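Local coordinates for gamma-glutamyltransferase 1 Threonine peptidase. MEROPS family T03 (PDB 7D9W) that transfers the gamma-glutamyl group of glutathione and related peptides to amino acids or to water, at the interface of chains A and B. Numbering follows the deposited sequence. Chains: chain A, Gamma-glutamyltransferase 1 Threonine peptidase. MEROPS family T03; chain B, Gamma-glutamyltransferase 1 Threonine peptidase. MEROPS family T03.

Contacts 1 and 2 lie on one interface between the large chain A and the small chain B, the C-alpha centres of the two patches about 19 Å apart, and they share no residue. Contact 1 sets the loop after helix 53-67 of chain A and the residue following strand 30-34 against strands 2-7 and 13-19 of chain B, next to the nucleophile B:Thr1. Contact 2 seats the 3-10 helix 40-43 of chain B on the 3-10 helix 122-124 and the loop of A:Met105 and A:Tyr106, with B:Ile64 alongside. Both patches bring chain A against segments of chain B that carry active-site residues, and may help fix their position.

Contact 1: the interface of chains A and B. Residues chain A 35, 68, 71-72; chain B 1-2, 18-20.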
# COMPACT_ATOMS: atom_id res chain seq x y z
N PRO A 35 -5.35 -7.89 8.17
CA PRO A 35 -5.19 -6.79 9.13
C PRO A 35 -6.25 -6.74 10.21
O PRO A 35 -6.13 -5.91 11.12
CB PRO A 35 -5.24 -5.54 8.24
CG PRO A 35 -6.05 -5.96 7.05
CD PRO A 35 -5.74 -7.42 6.82
N TYR A 68 -12.91 -2.49 7.83
CA TYR A 68 -11.67 -1.71 7.92
C TYR A 68 -11.78 -0.46 7.04
O TYR A 68 -10.89 -0.14 6.27
CB TYR A 68 -10.50 -2.59 7.49
CG TYR A 68 -9.18 -2.35 8.20
CD1 TYR A 68 -8.31 -1.36 7.76
CD2 TYR A 68 -8.80 -3.11 9.30
CE1 TYR A 68 -7.10 -1.13 8.39
CE2 TYR A 68 -7.59 -2.88 9.94
CZ TYR A 68 -6.75 -1.89 9.48
OH TYR A 68 -5.54 -1.66 10.11
N ALA A 71 -9.17 2.10 5.48
CA ALA A 71 -8.28 1.77 4.37
C ALA A 71 -8.90 0.75 3.42
O ALA A 71 -8.83 0.92 2.20
CB ALA A 71 -6.94 1.24 4.91
N GLY A 72 -9.46 -0.33 3.96
CA GLY A 72 -10.27 -1.21 3.13
C GLY A 72 -11.39 -0.41 2.48
O GLY A 72 -11.95 0.50 3.09
N THR B 1 -3.92 2.89 3.75
CA THR B 1 -3.49 1.61 3.20
C THR B 1 -3.75 0.51 4.23
O THR B 1 -3.75 0.75 5.44
CB THR B 1 -1.99 1.63 2.84
OG1 THR B 1 -1.69 2.78 2.03
CG2 THR B 1 -1.58 0.37 2.06
N THR B 2 -4.01 -0.69 3.74
CA THR B 2 -3.88 -1.90 4.54
C THR B 2 -3.44 -2.99 3.58
O THR B 2 -3.48 -2.81 2.36
CB THR B 2 -5.16 -2.25 5.30
OG1 THR B 2 -4.90 -3.38 6.15
CG2 THR B 2 -6.32 -2.59 4.37
N TYR B 18 -4.14 -2.25 -0.71
CA TYR B 18 -5.13 -1.33 -1.26
C TYR B 18 -5.46 -0.28 -0.21
O TYR B 18 -5.09 -0.40 0.96
CB TYR B 18 -6.35 -2.11 -1.81
CG TYR B 18 -7.42 -2.63 -0.86
CD1 TYR B 18 -7.10 -3.26 0.33
CD2 TYR B 18 -8.75 -2.56 -1.24
CE1 TYR B 18 -8.10 -3.75 1.16
CE2 TYR B 18 -9.75 -3.06 -0.42
CZ TYR B 18 -9.42 -3.66 0.77
OH TYR B 18 -10.42 -4.15 1.57
N THR B 19 -6.09 0.81 -0.66
CA THR B 19 -6.06 2.02 0.14
C THR B 19 -7.07 3.05 -0.34
O THR B 19 -7.50 3.04 -1.49
CB THR B 19 -4.65 2.64 0.10
OG1 THR B 19 -4.54 3.73 1.01
CG2 THR B 19 -4.36 3.16 -1.32
N LEU B 20 -7.42 3.96 0.58
CA LEU B 20 -8.03 5.24 0.26
C LEU B 20 -7.01 6.37 0.21
O LEU B 20 -7.38 7.51 -0.10
CB LEU B 20 -9.09 5.58 1.31
CG LEU B 20 -10.33 4.69 1.38
CD1 LEU B 20 -11.20 5.10 2.57
CD2 LEU B 20 -11.12 4.76 0.07
O HOH W 1 -3.12 -2.40 8.08
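The hydroxyl OG1 of B:Thr2 reaches the phenol of A:Tyr68 through water 1, which lies 2.8 Å from OG1 and 3.2 Å from A:Tyr68 OH. OG1 stands opposite the backbone N (chi1 -175°), which turns it toward that water, while the methyl CG2 points to A:Ala71 and A:Gly72. The carbon CB of B:Thr2 sits to one side of the tyrosine ring plane, beyond the rim on the CD1-CE1 side, 3.8 Å from CE1. Threonine suits the place because one short branch serves the water and the other packs against chain A.

B:Thr1 is the catalytic nucleophile of this N-terminal nucleophile hydrolase. Its free amino group N donates to B:Thr19 OG1 at 2.9 Å, and that hydroxyl in turn donates to the nucleophilic B:Thr1 OG1 at 3.2 Å. One side-chain oxygen therefore touches both reactive groups of the first residue and probably steadies their relative positions. From chain A, the methyl CB of A:Ala71 presses against the carbonyl of B:Thr1, 3.3 Å from its O; the small side chain presumably lets the loop come this near the reactive terminus. A:Gly72, lacking a side chain, admits the phenol end of B:Tyr18, whose CZ lies 3.5 Å from A:Gly72 CA.

Contact 2: the interface of chains A and B. Residues chain A 105-106, 118, 123-126; chain B 41, 64.
B:Met41 folds back on itself through its second and third torsions (chi2 -60°, chi3 -70°), a bend that carries CE round to A:Met105 while CB and CG lie against the phenol end of A:Tyr106. In this gamma-glutamyltranspeptidase, B:Met41 belongs to the 3-10 helix 40-43, beside the glutamate-binding B:Glu40 and B:Asp43, so its seating on chain A may influence the substrate pocket.

The backbone takes part as well: B:Met41 N donates to A:Ala124 O at 3.2 Å. One turn of 3-10 helix is thereby tied to another across the interface.

A:Tyr106 is held from several sides within its own chain. Its ring lies between A:Ser118 CB, 3.6 Å above the centre of one face, and A:Met105 CG, 3.8 Å above the centre of the other. The hydroxyl OH donates to A:Lys123 O at 2.8 Å, which fixes the far end of the ring; a tyrosine can make this bond at its hydroxyl end, lie flat between its chain-mates and still offer its CD2-CE2 edge to chain B.

The side chain of B:Ile64 runs at about a right angle to that of A:Tyr106 and brings its terminal methyl CD1 to this edge of the ring, 3.8 Å from CE2. The same methyl lies 3.9 Å from A:Met105 CG, and the branch methyl CG2 faces the sulfur SD of A:Met105. That flexible thioether also meets B:Met41, whose CE lies 4.1 Å from A:Met105 SD.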
# COMPACT_ATOMS: atom_id res chain seq x y z
N MET A 105 -4.44 22.28 -10.55
CA MET A 105 -5.78 22.33 -9.98
C MET A 105 -5.81 22.60 -8.48
O MET A 105 -6.85 23.01 -7.97
CB MET A 105 -6.53 21.02 -10.25
CG MET A 105 -5.79 19.76 -9.83
SD MET A 105 -6.66 18.23 -10.25
CE MET A 105 -8.19 18.40 -9.33
N TYR A 106 -4.70 22.39 -7.77
CA TYR A 106 -4.67 22.62 -6.33
C TYR A 106 -3.88 23.87 -5.94
O TYR A 106 -3.56 24.04 -4.76
CB TYR A 106 -4.08 21.41 -5.60
CG TYR A 106 -4.84 20.13 -5.85
CD1 TYR A 106 -6.18 20.03 -5.52
CD2 TYR A 106 -4.21 19.03 -6.40
CE1 TYR A 106 -6.88 18.86 -5.74
CE2 TYR A 106 -4.90 17.86 -6.63
CZ TYR A 106 -6.23 17.78 -6.29
OH TYR A 106 -6.91 16.60 -6.52
N SER A 118 -6.16 18.67 -1.88
CA SER A 118 -5.87 17.35 -2.43
C SER A 118 -6.07 16.24 -1.42
O SER A 118 -5.85 15.06 -1.75
CB SER A 118 -4.44 17.31 -2.97
OG SER A 118 -3.51 17.54 -1.93
N LYS A 123 -12.81 16.94 -4.57
CA LYS A 123 -11.78 17.17 -5.58
C LYS A 123 -10.50 16.39 -5.30
O LYS A 123 -9.64 16.32 -6.19
CB LYS A 123 -11.45 18.65 -5.68
CG LYS A 123 -12.45 19.46 -6.46
CD LYS A 123 -11.91 20.86 -6.69
CE LYS A 123 -12.85 21.68 -7.54
NZ LYS A 123 -13.89 22.32 -6.69
N ALA A 124 -10.36 15.81 -4.11
CA ALA A 124 -9.18 15.02 -3.78
C ALA A 124 -9.25 13.60 -4.32
O ALA A 124 -8.26 12.86 -4.21
CB ALA A 124 -8.98 14.99 -2.26
N ALA A 125 -10.37 13.20 -4.90
CA ALA A 125 -10.61 11.81 -5.25
C ALA A 125 -10.16 11.50 -6.68
O ALA A 125 -10.45 12.26 -7.61
CB ALA A 125 -12.10 11.47 -5.11
N GLY A 126 -9.44 10.38 -6.84
CA GLY A 126 -9.29 9.76 -8.14
C GLY A 126 -10.43 8.78 -8.44
O GLY A 126 -11.20 8.39 -7.57
N MET B 41 -5.40 11.69 -4.97
CA MET B 41 -4.78 12.72 -5.81
C MET B 41 -3.57 13.36 -5.14
O MET B 41 -2.69 13.90 -5.82
CB MET B 41 -5.80 13.81 -6.16
CG MET B 41 -6.95 13.39 -7.07
SD MET B 41 -6.47 12.78 -8.71
CE MET B 41 -5.88 14.25 -9.52
N ILE B 64 0.20 16.04 -12.26
CA ILE B 64 -1.18 15.68 -12.54
C ILE B 64 -1.45 15.76 -14.04
O ILE B 64 -1.13 16.77 -14.68
CB ILE B 64 -2.15 16.61 -11.78
CG1 ILE B 64 -1.96 16.48 -10.27
CG2 ILE B 64 -3.60 16.31 -12.19
CD1 ILE B 64 -2.46 17.68 -9.49